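Local coordinates for 2-oxoglutarate (2OG) and Fe(II)-dependent oxygenase superfamily protein (PDB 6KWA) that probably catalyses the irreversible oxidation of the auxin indole-3-acetic acid to inactive 2-oxoindole-3-acetic acid, as a 2-oxoglutarate- and Fe(II)-dependent dioxygenase, at residues V166-D171 with N225-V230; G186-D191 with R229-E234; S172-I177 with D213-W218; F149-Y154 with Y239-F244. All coordinates share one frame; numbering follows the deposited sequence.

Contact 1: residues V166-D171 with N225-V230; sequences VQLHTD and NVKHRV. With MG (magnesium ion), chain D.
His169, Asp171 and His228 make up the facial triad of two histidines and one carboxylate (HxD...H) of the 2-oxoglutarate oxygenases, built where two antiparallel strands of the double-stranded beta-helix meet. A magnesium ion is bound at the site, where the working enzyme would carry iron(II). His228 NE2 binds the magnesium ion at 2.1 Å and His169 NE2 at 2.5 Å, while Asp171 supplies OD1. The scaffold is a hydrogen-bonded pair in which His169 N gives to His228 O at 2.9 Å and His228 N returns a bond to His169 O at 2.8 Å. Paired this way, the two side chains leave the same face of the sheet, and with CG between the backbone N and the carbonyl carbon (chi1 56° in His228) the ring leans in toward the other strand. The rings meet obliquely, planes at 50°, with His228 CE1 over one face of the His169 ring, toward its rim. Asp171 comes up to the edge of His228 with its carboxylate turned 85° from that ring.

A second shell sets these groups. His228 ND1 donates to Val226 O at 3.1 Å, nearly in the ring plane, which fixes the ring's rotation and leaves NE2 for the metal; the bond of His169 ND1 to Gln167 O is weak. Asn210 and Thr176 grip Asp171 OD2, the oxygen not bound to the metal. Further along the histidine face, two valines cross at about a right angle, Val166 CG1 meeting Val230 CG1 at 3.6 Å.

Contact 2: residues G186-D191 with R229-E234; sequences GLEAMD and RVQCKE
Arg229 and Glu188 face each other as a hydrogen-bonded antiparallel pair in the smaller sheet of the double-stranded beta-helix. Arg229 N gives to Glu188 O at 2.7 Å, and Glu188 N gives to Arg229 O at 2.6 Å with the carbonyl pointing almost straight at the donor. Their side chains then run side by side in the same direction, carboxylate and guanidinium planes 22° apart. Even so, the charged ends meet loosely: Arg229 NH2 to Glu188 OE1 is a weak, bent bond of 3.4 Å within a salt bridge. The guanidinium has a second partner in Phe197, a cation-pi contact.

Val230 pairs with Leu187 in the next, non-hydrogen-bonded position, where the backbones draw in to 4.1 Å between Val230 CA and Leu187 CA. Leu187 bends its CD1 back against Arg229 O. At Gln231 the N-H reaches Gly186 O at 3.0 Å, nearly straight at the hydrogen but from well above the carbonyl plane. Two residues on, Lys233 lays CE 3.4 Å from Gly186 CA. Gly186, with a positive phi, lies close against both Gln231 and Lys233 here.

Strand 228-231 lies second in this four-stranded sheet, with strand 164-169 on its other side, where the backbone of Val230 is hydrogen-bonded to that of Gly165. Strand 187-190 is flanked in turn by the outermost strand 197-200, where Leu187 packs on Ile200 and Ala189 on Phe198.

Contact 3: residues S172-I177 with D213-W218; sequences SGFLTI and DMATIW
Ser172 and Gly173 turn their carbonyls to the first turn of helix 213-218, at the corner where the chain leaves the metal-binding HxD sequence for strand 175-179. Ser172 O accepts a weak, bent bond from Met214 N, and Asp213 CB sits beside Ser172 O at 3.7 Å. Met214, bent at chi2 and chi3, curls its CE methyl back toward Ser172 O as well. The stronger bond belongs to Gly173, whose O takes Met214 N at 2.9 Å, the donor standing above the carbonyl plane.

Phe174 carries the apolar half. With CG anti to the backbone N (chi1 -176°), its ring runs out along the helix. Ala215 CB lies over one face in a CH-pi contact, 4.1 Å from the Phe174 ring centroid. Beyond it the ring's edge is driven into the face of Trp218, a T-shaped pair with planes at 84° and Phe174 CE1 3.7 Å from Trp218 CE3. Phe141 and Trp145 extend this aromatic cluster. Phe174 and Leu175 share Leu245 as their partner on strand 237-245, a classic beta bulge where strand 175-179 begins.

An N-H of the helix's first turn, with no acceptor in a preceding turn, is thus met by loop carbonyls, while the buried Phe174 ring meets the helix through face and edge. Asp213, at the start of the same helix, uses OD1 to bind Thr170, between the metal ligands His169 and Asp171, and Asn225, three residues before His228.

Contact 4: residues F149-Y154 with Y239-F244; sequences FRINKY and YSIASF
Tyr239, Ser240 and Asn152 bury the most surface where strands 149-154 and 239-244 run antiparallel through the larger sheet of the double-stranded beta-helix. Asn152 and Ser240 form a hydrogen-bonded pair: Asn152 N gives to Ser240 O at 2.9 Å, and Ser240 N to Asn152 O at 3.1 Å. Their side chains rise on one face and join there as well, Asn152 ND2 donating to Ser240 OG at 2.9 Å, with the hydroxyl 20° out of the amide plane. Ser240 OG is brought within range by its place between the backbone N and the carbonyl carbon (chi1 76°). The other end of the amide, OD1, is bound to Tyr81 OH, so both ends of Asn152 are fixed. Tyr154 brings its ring edge to the same hydroxyl, CE2 lying 3.7 Å from Ser240 OG.

Tyr239 points to the other face, side by side with the extended Lys153 chain, whose CD touches Tyr239 CE1 at 3.6 Å. Along that face Phe149 CE1 packs on Ile241 CG2 at 3.5 Å, closed over by helix 106-133.

Asn152, Tyr154 and Ser240 bind 2-oxoglutarate in this protein, as does Arg238, which with Ser240 makes the RxS motif of the family. Because Ser240 OG accepts a hydrogen bond from Asn152 ND2, its own proton may be left to offer to a carboxylate of the cosubstrate; no 2-oxoglutarate is bound here.

How the contacts relate
From the N terminus, the chain first enters contact 4 at 149-154, and that loop closes last, at 239-244, with the other three contacts inside it. Contact 1 opens at 166-171 and closes at 225-230; between those ends lies the whole of contact 3, which runs from 172-177 to 213-218. Contact 2 starts later, at 186-191, crosses contact 3 and finishes on the same strand as contact 1, sharing Arg229 and Val230. Contacts 1 and 2 join three strands of the smaller sheet, and contact 4 two neighbouring strands of the larger, while contact 3 secures the corner leading from one sheet to the other. Ile177 N to Ser243 O joins contacts 3 and 4, and Val230 against Tyr154 bridges the sheets.

Contact 1: residues V166-D171 with N225-V230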
loop_
_atom_site.group_PDB
_atom_site.type_symbol
_atom_site.label_atom_id
_atom_site.label_comp_id
_atom_site.label_asym_id
_atom_site.label_seq_id
_atom_site.Cartn_x
_atom_site.Cartn_y
_atom_site.Cartn_z
ATOM N N VAL A 166 12.379 2.227 -9.469
ATOM C CA VAL A 166 12.559 3.233 -8.429
ATOM C C VAL A 166 13.378 2.575 -7.307
ATOM O O VAL A 166 13.349 1.352 -7.123
ATOM C CB VAL A 166 11.210 3.831 -7.917
ATOM C CG1 VAL A 166 10.345 2.779 -7.216
ATOM C CG2 VAL A 166 11.458 5.066 -7.024
ATOM N N GLN A 167 14.162 3.387 -6.606
ATOM C CA GLN A 167 15.183 2.879 -5.709
ATOM C C GLN A 167 14.648 2.561 -4.310
ATOM O O GLN A 167 13.547 2.972 -3.934
ATOM C CB GLN A 167 16.323 3.894 -5.650
ATOM C CG GLN A 167 16.973 4.108 -7.030
ATOM C CD GLN A 167 18.058 5.177 -7.034
ATOM O OE1 GLN A 167 19.020 5.096 -6.266
ATOM N NE2 GLN A 167 17.920 6.174 -7.921
ATOM N N LEU A 168 15.448 1.794 -3.576
ATOM C CA LEU A 168 15.108 1.198 -2.291
ATOM C C LEU A 168 14.504 2.194 -1.278
ATOM O O LEU A 168 15.027 3.291 -1.101
ATOM C CB LEU A 168 16.372 0.550 -1.732
ATOM C CG LEU A 168 16.339 -0.453 -0.584
ATOM C CD1 LEU A 168 15.765 -1.772 -1.070
ATOM C CD2 LEU A 168 17.716 -0.652 0.013
ATOM N N HIS A 169 13.384 1.836 -0.643
ATOM C CA HIS A 169 12.745 2.735 0.326
ATOM C C HIS A 169 11.864 1.988 1.353
ATOM O O HIS A 169 11.621 0.779 1.223
ATOM C CB HIS A 169 11.902 3.785 -0.405
ATOM C CG HIS A 169 10.693 3.229 -1.091
ATOM N ND1 HIS A 169 10.771 2.422 -2.208
ATOM C CD2 HIS A 169 9.370 3.389 -0.832
ATOM C CE1 HIS A 169 9.548 2.100 -2.599
ATOM N NE2 HIS A 169 8.681 2.669 -1.779
ATOM N N THR A 170 11.446 2.695 2.405
ATOM C CA THR A 170 10.402 2.210 3.312
ATOM C C THR A 170 9.197 3.133 3.173
ATOM O O THR A 170 9.378 4.341 3.025
ATOM C CB THR A 170 10.842 2.176 4.790
ATOM O OG1 THR A 170 11.002 3.513 5.281
ATOM C CG2 THR A 170 12.135 1.412 4.972
ATOM N N ASP A 171 7.972 2.610 3.213
ATOM C CA ASP A 171 6.821 3.519 3.201
ATOM C C ASP A 171 6.741 4.217 4.551
ATOM O O ASP A 171 7.285 3.731 5.549
ATOM C CB ASP A 171 5.495 2.815 2.879
ATOM C CG ASP A 171 5.588 1.886 1.676
ATOM O OD1 ASP A 171 6.318 2.201 0.711
ATOM O OD2 ASP A 171 4.849 0.877 1.652
ATOM N N ASN A 225 9.463 -2.137 9.306
ATOM C CA ASN A 225 9.113 -1.261 8.188
ATOM C C ASN A 225 9.955 -1.663 6.973
ATOM O O ASN A 225 11.086 -1.199 6.787
ATOM C CB ASN A 225 9.308 0.216 8.558
ATOM C CG ASN A 225 10.714 0.512 9.081
ATOM O OD1 ASN A 225 11.394 -0.371 9.600
ATOM N ND2 ASN A 225 11.157 1.760 8.917
ATOM N N VAL A 226 9.411 -2.548 6.147
ATOM C CA VAL A 226 10.248 -3.233 5.177
ATOM C C VAL A 226 10.839 -2.319 4.088
ATOM O O VAL A 226 10.194 -1.372 3.591
ATOM C CB VAL A 226 9.476 -4.409 4.507
ATOM C CG1 VAL A 226 8.317 -3.907 3.661
ATOM C CG2 VAL A 226 10.458 -5.298 3.702
ATOM N N LYS A 227 12.080 -2.628 3.722
ATOM C CA LYS A 227 12.758 -1.918 2.656
ATOM C C LYS A 227 12.449 -2.622 1.355
ATOM O O LYS A 227 12.690 -3.822 1.213
ATOM C CB LYS A 227 14.278 -1.868 2.866
ATOM C CG LYS A 227 14.774 -1.212 4.155
ATOM C CD LYS A 227 16.314 -1.260 4.185
ATOM C CE LYS A 227 16.924 -0.561 5.388
ATOM N NZ LYS A 227 16.703 -1.347 6.648
ATOM N N HIS A 228 11.944 -1.879 0.390
ATOM C CA HIS A 228 11.581 -2.511 -0.862
ATOM C C HIS A 228 11.871 -1.632 -2.079
ATOM O O HIS A 228 12.045 -0.411 -1.973
ATOM C CB HIS A 228 10.089 -2.912 -0.832
ATOM C CG HIS A 228 9.155 -1.784 -0.530
ATOM N ND1 HIS A 228 9.017 -1.252 0.734
ATOM C CD2 HIS A 228 8.281 -1.111 -1.319
ATOM C CE1 HIS A 228 8.114 -0.286 0.707
ATOM N NE2 HIS A 228 7.652 -0.181 -0.526
ATOM N N ARG A 229 11.892 -2.273 -3.239
ATOM C CA ARG A 229 12.109 -1.567 -4.497
ATOM C C ARG A 229 11.507 -2.405 -5.611
ATOM O O ARG A 229 11.279 -3.609 -5.442
ATOM C CB ARG A 229 13.592 -1.366 -4.783
ATOM C CG ARG A 229 14.362 -2.616 -4.481
ATOM C CD ARG A 229 15.776 -2.596 -4.990
ATOM N NE ARG A 229 16.354 -3.935 -4.901
ATOM C CZ ARG A 229 17.635 -4.204 -5.109
ATOM N NH1 ARG A 229 18.470 -3.218 -5.406
ATOM N NH2 ARG A 229 18.085 -5.450 -5.005
ATOM N N VAL A 230 11.286 -1.774 -6.757
ATOM C CA VAL A 230 10.822 -2.491 -7.929
ATOM C C VAL A 230 11.951 -2.532 -8.958
ATOM O O VAL A 230 12.557 -1.514 -9.294
ATOM C CB VAL A 230 9.549 -1.867 -8.528
ATOM C CG1 VAL A 230 9.737 -0.377 -8.767
ATOM C CG2 VAL A 230 9.173 -2.584 -9.818
HETATM MG MG MG D . 6.591 1.356 -1.464
HETATM O O HOH W 1 8.240 -0.102 4.482
#

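Contact 2: residues G186-D191 with R229-E234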
loop_
_atom_site.group_PDB
_atom_site.type_symbol
_atom_site.label_atom_id
_atom_site.label_comp_id
_atom_site.label_asym_id
_atom_site.label_seq_id
_atom_site.Cartn_x
_atom_site.Cartn_y
_atom_site.Cartn_z
ATOM N N GLY A 186 8.105 -7.656 -10.175
ATOM C CA GLY A 186 9.511 -7.337 -10.022
ATOM C C GLY A 186 9.808 -6.623 -8.722
ATOM O O GLY A 186 10.970 -6.309 -8.430
ATOM N N LEU A 187 8.756 -6.375 -7.944
ATOM C CA LEU A 187 8.899 -5.821 -6.609
ATOM C C LEU A 187 9.848 -6.711 -5.817
ATOM O O LEU A 187 9.781 -7.937 -5.920
ATOM C CB LEU A 187 7.538 -5.703 -5.936
ATOM C CG LEU A 187 7.495 -5.302 -4.470
ATOM C CD1 LEU A 187 7.940 -3.864 -4.304
ATOM C CD2 LEU A 187 6.066 -5.452 -4.005
ATOM N N GLU A 188 10.723 -6.098 -5.026
ATOM C CA GLU A 188 11.661 -6.852 -4.197
ATOM C C GLU A 188 11.895 -6.172 -2.883
ATOM O O GLU A 188 11.805 -4.958 -2.794
ATOM C CB GLU A 188 13.019 -6.977 -4.894
ATOM C CG GLU A 188 13.293 -8.262 -5.598
ATOM C CD GLU A 188 14.718 -8.305 -6.120
ATOM O OE1 GLU A 188 15.383 -7.233 -6.118
ATOM O OE2 GLU A 188 15.169 -9.405 -6.520
ATOM N N ALA A 189 12.276 -6.955 -1.884
ATOM C CA ALA A 189 12.380 -6.450 -0.522
ATOM C C ALA A 189 13.621 -6.971 0.159
ATOM O O ALA A 189 14.048 -8.103 -0.085
ATOM C CB ALA A 189 11.163 -6.830 0.291
ATOM N N MET A 190 14.175 -6.156 1.044
ATOM C CA MET A 190 15.362 -6.550 1.768
ATOM C C MET A 190 15.020 -7.354 3.010
ATOM O O MET A 190 14.159 -6.956 3.793
ATOM C CB MET A 190 16.177 -5.324 2.173
ATOM C CG MET A 190 17.528 -5.684 2.768
ATOM S SD MET A 190 18.487 -4.224 3.205
ATOM C CE MET A 190 18.823 -3.605 1.563
ATOM N N ASP A 191 15.662 -8.509 3.141
ATOM C CA ASP A 191 15.752 -9.253 4.393
ATOM C C ASP A 191 16.736 -8.525 5.305
ATOM O O ASP A 191 17.917 -8.418 4.984
ATOM C CB ASP A 191 16.211 -10.691 4.126
ATOM C CG ASP A 191 16.266 -11.565 5.388
ATOM O OD1 ASP A 191 16.326 -11.051 6.528
ATOM O OD2 ASP A 191 16.246 -12.805 5.226
ATOM N N ARG A 229 11.892 -2.273 -3.239
ATOM C CA ARG A 229 12.109 -1.567 -4.497
ATOM C C ARG A 229 11.507 -2.405 -5.611
ATOM O O ARG A 229 11.279 -3.609 -5.442
ATOM C CB ARG A 229 13.592 -1.366 -4.783
ATOM C CG ARG A 229 14.362 -2.616 -4.481
ATOM C CD ARG A 229 15.776 -2.596 -4.990
ATOM N NE ARG A 229 16.354 -3.935 -4.901
ATOM C CZ ARG A 229 17.635 -4.204 -5.109
ATOM N NH1 ARG A 229 18.470 -3.218 -5.406
ATOM N NH2 ARG A 229 18.085 -5.450 -5.005
ATOM N N VAL A 230 11.286 -1.774 -6.757
ATOM C CA VAL A 230 10.822 -2.491 -7.929
ATOM C C VAL A 230 11.951 -2.532 -8.958
ATOM O O VAL A 230 12.557 -1.514 -9.294
ATOM C CB VAL A 230 9.549 -1.867 -8.528
ATOM C CG1 VAL A 230 9.737 -0.377 -8.767
ATOM C CG2 VAL A 230 9.173 -2.584 -9.818
ATOM N N GLN A 231 12.268 -3.741 -9.399
ATOM C CA GLN A 231 13.314 -3.965 -10.382
ATOM C C GLN A 231 12.733 -4.130 -11.776
ATOM O O GLN A 231 11.687 -4.753 -11.952
ATOM C CB GLN A 231 14.114 -5.202 -10.018
ATOM C CG GLN A 231 15.476 -4.918 -9.477
ATOM C CD GLN A 231 16.352 -6.127 -9.600
ATOM O OE1 GLN A 231 15.853 -7.246 -9.747
ATOM N NE2 GLN A 231 17.661 -5.923 -9.546
ATOM N N CYS A 232 13.412 -3.580 -12.773
ATOM C CA CYS A 232 12.962 -3.763 -14.145
ATOM C C CYS A 232 13.395 -5.115 -14.708
ATOM O O CYS A 232 14.580 -5.421 -14.734
ATOM C CB CYS A 232 13.494 -2.642 -15.032
ATOM S SG CYS A 232 13.238 -2.979 -16.769
ATOM N N LYS A 233 12.445 -5.905 -15.206
ATOM C CA LYS A 233 12.765 -7.248 -15.687
ATOM C C LYS A 233 12.583 -7.282 -17.202
ATOM O O LYS A 233 13.201 -8.090 -17.899
ATOM C CB LYS A 233 11.880 -8.328 -15.033
ATOM C CG LYS A 233 12.200 -8.665 -13.563
ATOM C CD LYS A 233 11.309 -9.803 -13.007
ATOM C CE LYS A 233 9.880 -9.349 -12.706
ATOM N NZ LYS A 233 9.101 -10.332 -11.875
ATOM N N GLU A 234 11.741 -6.387 -17.709
ATOM C CA GLU A 234 11.489 -6.288 -19.144
ATOM C C GLU A 234 11.006 -4.886 -19.508
ATOM O O GLU A 234 10.263 -4.270 -18.744
ATOM C CB GLU A 234 10.485 -7.345 -19.589
ATOM C CG GLU A 234 9.190 -7.324 -18.815
ATOM C CD GLU A 234 8.246 -8.389 -19.296
ATOM O OE1 GLU A 234 8.696 -9.232 -20.103
ATOM O OE2 GLU A 234 7.063 -8.376 -18.887
#

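Contact 3: residues S172-I177 with D213-W218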
loop_
_atom_site.group_PDB
_atom_site.type_symbol
_atom_site.label_atom_id
_atom_site.label_comp_id
_atom_site.label_asym_id
_atom_site.label_seq_id
_atom_site.Cartn_x
_atom_site.Cartn_y
_atom_site.Cartn_z
ATOM N N SER A 172 6.121 5.388 4.581
ATOM C CA SER A 172 6.166 6.207 5.788
ATOM C C SER A 172 4.939 5.997 6.673
ATOM O O SER A 172 4.947 6.374 7.857
ATOM C CB SER A 172 6.267 7.683 5.423
ATOM O OG SER A 172 5.120 8.061 4.683
ATOM N N GLY A 173 3.897 5.386 6.106
ATOM C CA GLY A 173 2.643 5.205 6.823
ATOM C C GLY A 173 2.678 3.965 7.695
ATOM O O GLY A 173 3.744 3.447 8.042
ATOM N N PHE A 174 1.505 3.495 8.073
ATOM C CA PHE A 174 1.402 2.349 8.959
ATOM C C PHE A 174 1.423 1.056 8.148
ATOM O O PHE A 174 2.262 0.171 8.355
ATOM C CB PHE A 174 0.123 2.459 9.803
ATOM C CG PHE A 174 -0.026 1.375 10.809
ATOM C CD1 PHE A 174 0.570 1.476 12.057
ATOM C CD2 PHE A 174 -0.785 0.244 10.517
ATOM C CE1 PHE A 174 0.415 0.463 12.995
ATOM C CE2 PHE A 174 -0.936 -0.771 11.455
ATOM C CZ PHE A 174 -0.316 -0.659 12.696
ATOM N N LEU A 175 0.503 0.972 7.202
ATOM C CA LEU A 175 0.315 -0.236 6.425
ATOM C C LEU A 175 -0.022 0.081 4.969
ATOM O O LEU A 175 -0.791 0.976 4.710
ATOM C CB LEU A 175 -0.817 -1.008 7.106
ATOM C CG LEU A 175 -1.583 -2.224 6.643
ATOM C CD1 LEU A 175 -2.339 -2.706 7.877
ATOM C CD2 LEU A 175 -2.572 -1.822 5.551
ATOM N N THR A 176 0.482 -0.701 4.024
ATOM C CA THR A 176 0.195 -0.434 2.619
ATOM C C THR A 176 -0.424 -1.662 1.947
ATOM O O THR A 176 0.051 -2.769 2.138
ATOM C CB THR A 176 1.471 -0.019 1.853
ATOM O OG1 THR A 176 2.012 1.167 2.445
ATOM C CG2 THR A 176 1.158 0.238 0.372
ATOM N N ILE A 177 -1.493 -1.468 1.179
ATOM C CA ILE A 177 -2.081 -2.573 0.413
ATOM C C ILE A 177 -1.789 -2.361 -1.066
ATOM O O ILE A 177 -2.189 -1.358 -1.643
ATOM C CB ILE A 177 -3.604 -2.693 0.662
ATOM C CG1 ILE A 177 -3.848 -2.900 2.162
ATOM C CG2 ILE A 177 -4.216 -3.819 -0.187
ATOM C CD1 ILE A 177 -5.235 -3.139 2.556
ATOM N N ASP A 213 6.992 2.942 8.199
ATOM C CA ASP A 213 7.643 3.614 9.338
ATOM C C ASP A 213 6.715 3.815 10.538
ATOM O O ASP A 213 7.123 3.648 11.675
ATOM C CB ASP A 213 8.208 4.967 8.891
ATOM C CG ASP A 213 9.389 4.834 7.896
ATOM O OD1 ASP A 213 10.055 3.760 7.836
ATOM O OD2 ASP A 213 9.634 5.826 7.161
ATOM N N MET A 214 5.453 4.131 10.285
ATOM C CA MET A 214 4.510 4.388 11.369
ATOM C C MET A 214 4.224 3.147 12.182
ATOM O O MET A 214 3.885 3.245 13.359
ATOM C CB MET A 214 3.215 4.935 10.810
ATOM C CG MET A 214 2.462 5.861 11.712
ATOM S SD MET A 214 3.392 7.362 12.111
ATOM C CE MET A 214 4.143 7.787 10.539
ATOM N N ALA A 215 4.360 1.978 11.567
ATOM C CA ALA A 215 4.058 0.748 12.275
ATOM C C ALA A 215 5.195 0.383 13.238
ATOM O O ALA A 215 4.957 -0.108 14.343
ATOM C CB ALA A 215 3.781 -0.390 11.285
ATOM N N THR A 216 6.428 0.636 12.819
ATOM C CA THR A 216 7.584 0.408 13.664
ATOM C C THR A 216 7.538 1.339 14.876
ATOM O O THR A 216 7.765 0.908 16.001
ATOM C CB THR A 216 8.907 0.622 12.882
ATOM O OG1 THR A 216 8.886 -0.173 11.689
ATOM C CG2 THR A 216 10.123 0.229 13.731
ATOM N N ILE A 217 7.203 2.601 14.649
ATOM C CA ILE A 217 7.086 3.568 15.737
ATOM C C ILE A 217 5.994 3.129 16.706
ATOM O O ILE A 217 6.218 3.030 17.909
ATOM C CB ILE A 217 6.746 4.967 15.208
ATOM C CG1 ILE A 217 7.893 5.516 14.360
ATOM C CG2 ILE A 217 6.386 5.906 16.345
ATOM C CD1 ILE A 217 7.486 6.745 13.546
ATOM N N TRP A 218 4.825 2.813 16.163
ATOM C CA TRP A 218 3.678 2.424 16.966
ATOM C C TRP A 218 3.919 1.176 17.825
ATOM O O TRP A 218 3.485 1.108 18.969
ATOM C CB TRP A 218 2.499 2.199 16.037
ATOM C CG TRP A 218 1.236 1.727 16.674
ATOM C CD1 TRP A 218 0.271 2.498 17.253
ATOM C CD2 TRP A 218 0.775 0.371 16.752
ATOM N NE1 TRP A 218 -0.767 1.699 17.688
ATOM C CE2 TRP A 218 -0.476 0.393 17.399
ATOM C CE3 TRP A 218 1.301 -0.857 16.326
ATOM C CZ2 TRP A 218 -1.214 -0.761 17.637
ATOM C CZ3 TRP A 218 0.570 -2.010 16.561
ATOM C CH2 TRP A 218 -0.679 -1.953 17.220
#

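Contact 4: residues F149-Y154 with Y239-F244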
loop_
_atom_site.group_PDB
_atom_site.type_symbol
_atom_site.label_atom_id
_atom_site.label_comp_id
_atom_site.label_asym_id
_atom_site.label_seq_id
_atom_site.Cartn_x
_atom_site.Cartn_y
_atom_site.Cartn_z
ATOM N N PHE A 149 -4.765 7.147 -1.338
ATOM C CA PHE A 149 -4.854 6.340 -2.531
ATOM C C PHE A 149 -3.788 6.812 -3.526
ATOM O O PHE A 149 -3.613 8.015 -3.705
ATOM C CB PHE A 149 -6.268 6.472 -3.057
ATOM C CG PHE A 149 -6.574 5.647 -4.252
ATOM C CD1 PHE A 149 -6.713 4.271 -4.152
ATOM C CD2 PHE A 149 -6.842 6.266 -5.469
ATOM C CE1 PHE A 149 -7.061 3.519 -5.273
ATOM C CE2 PHE A 149 -7.185 5.532 -6.589
ATOM C CZ PHE A 149 -7.290 4.150 -6.495
ATOM N N ARG A 150 -3.062 5.888 -4.152
ATOM C CA ARG A 150 -2.105 6.285 -5.173
ATOM C C ARG A 150 -2.063 5.250 -6.282
ATOM O O ARG A 150 -1.897 4.057 -6.020
ATOM C CB ARG A 150 -0.700 6.460 -4.580
ATOM C CG ARG A 150 0.260 7.245 -5.479
ATOM C CD ARG A 150 1.297 8.051 -4.688
ATOM N NE ARG A 150 2.118 8.911 -5.540
ATOM C CZ ARG A 150 1.712 10.099 -6.002
ATOM N NH1 ARG A 150 0.499 10.534 -5.725
ATOM N NH2 ARG A 150 2.498 10.846 -6.766
ATOM N N ILE A 151 -2.174 5.696 -7.527
ATOM C CA ILE A 151 -2.094 4.760 -8.640
ATOM C C ILE A 151 -0.863 5.121 -9.433
ATOM O O ILE A 151 -0.518 6.297 -9.601
ATOM C CB ILE A 151 -3.338 4.786 -9.525
ATOM C CG1 ILE A 151 -3.576 6.174 -10.118
ATOM C CG2 ILE A 151 -4.560 4.355 -8.718
ATOM C CD1 ILE A 151 -4.864 6.271 -10.942
ATOM N N ASN A 152 -0.192 4.099 -9.928
ATOM C CA ASN A 152 1.121 4.279 -10.470
ATOM C C ASN A 152 1.211 3.716 -11.876
ATOM O O ASN A 152 0.589 2.696 -12.155
ATOM C CB ASN A 152 2.128 3.570 -9.558
ATOM C CG ASN A 152 1.911 3.908 -8.075
ATOM O OD1 ASN A 152 2.192 5.022 -7.639
ATOM N ND2 ASN A 152 1.396 2.944 -7.305
ATOM N N LYS A 153 1.978 4.389 -12.746
ATOM C CA LYS A 153 2.298 3.902 -14.098
ATOM C C LYS A 153 3.807 3.853 -14.265
ATOM O O LYS A 153 4.477 4.896 -14.206
ATOM C CB LYS A 153 1.689 4.799 -15.177
ATOM C CG LYS A 153 2.078 4.434 -16.615
ATOM C CD LYS A 153 1.157 5.098 -17.651
ATOM C CE LYS A 153 1.803 5.251 -19.014
ATOM N NZ LYS A 153 0.743 5.580 -20.025
ATOM N N TYR A 154 4.362 2.656 -14.425
ATOM C CA TYR A 154 5.813 2.534 -14.622
ATOM C C TYR A 154 6.091 2.355 -16.096
ATOM O O TYR A 154 5.472 1.492 -16.738
ATOM C CB TYR A 154 6.414 1.348 -13.829
ATOM C CG TYR A 154 6.193 1.517 -12.380
ATOM C CD1 TYR A 154 7.125 2.190 -11.612
ATOM C CD2 TYR A 154 5.018 1.073 -11.783
ATOM C CE1 TYR A 154 6.907 2.398 -10.286
ATOM C CE2 TYR A 154 4.785 1.284 -10.451
ATOM C CZ TYR A 154 5.727 1.936 -9.715
ATOM O OH TYR A 154 5.450 2.116 -8.397
ATOM N N TYR A 239 1.354 -1.195 -14.200
ATOM C CA TYR A 239 0.406 -0.387 -13.447
ATOM C C TYR A 239 0.196 -0.992 -12.072
ATOM O O TYR A 239 0.029 -2.188 -11.968
ATOM C CB TYR A 239 -0.930 -0.318 -14.174
ATOM C CG TYR A 239 -0.849 0.316 -15.549
ATOM C CD1 TYR A 239 -0.983 1.690 -15.714
ATOM C CD2 TYR A 239 -0.618 -0.465 -16.678
ATOM C CE1 TYR A 239 -0.895 2.266 -16.955
ATOM C CE2 TYR A 239 -0.540 0.103 -17.939
ATOM C CZ TYR A 239 -0.680 1.467 -18.075
ATOM O OH TYR A 239 -0.599 2.049 -19.320
ATOM N N SER A 240 0.204 -0.186 -11.019
ATOM C CA SER A 240 -0.048 -0.708 -9.669
ATOM C C SER A 240 -0.967 0.241 -8.926
ATOM O O SER A 240 -1.025 1.457 -9.223
ATOM C CB SER A 240 1.248 -0.940 -8.897
ATOM O OG SER A 240 1.799 0.276 -8.441
ATOM N N ILE A 241 -1.746 -0.319 -8.014
ATOM C CA ILE A 241 -2.615 0.484 -7.174
ATOM C C ILE A 241 -2.201 0.318 -5.722
ATOM O O ILE A 241 -2.216 -0.818 -5.214
ATOM C CB ILE A 241 -4.076 0.055 -7.309
ATOM C CG1 ILE A 241 -4.460 -0.058 -8.784
ATOM C CG2 ILE A 241 -4.938 0.984 -6.526
ATOM C CD1 ILE A 241 -5.662 -0.998 -9.047
ATOM N N ALA A 242 -1.872 1.421 -5.043
ATOM C CA ALA A 242 -1.440 1.343 -3.634
ATOM C C ALA A 242 -2.390 2.111 -2.745
ATOM O O ALA A 242 -2.835 3.217 -3.094
ATOM C CB ALA A 242 -0.019 1.878 -3.464
ATOM N N SER A 243 -2.751 1.506 -1.612
ATOM C CA SER A 243 -3.592 2.187 -0.636
ATOM C C SER A 243 -2.867 2.238 0.690
ATOM O O SER A 243 -2.546 1.209 1.245
ATOM C CB SER A 243 -4.932 1.493 -0.475
ATOM O OG SER A 243 -5.528 1.258 -1.736
ATOM N N PHE A 244 -2.595 3.441 1.176
ATOM C CA PHE A 244 -1.778 3.629 2.370
ATOM C C PHE A 244 -2.622 3.985 3.579
ATOM O O PHE A 244 -3.302 4.994 3.573
ATOM C CB PHE A 244 -0.756 4.746 2.177
ATOM C CG PHE A 244 0.157 4.565 1.003
ATOM C CD1 PHE A 244 1.296 3.784 1.112
ATOM C CD2 PHE A 244 -0.081 5.234 -0.190
ATOM C CE1 PHE A 244 2.157 3.644 0.042
ATOM C CE2 PHE A 244 0.787 5.100 -1.265
ATOM C CZ PHE A 244 1.898 4.309 -1.148
#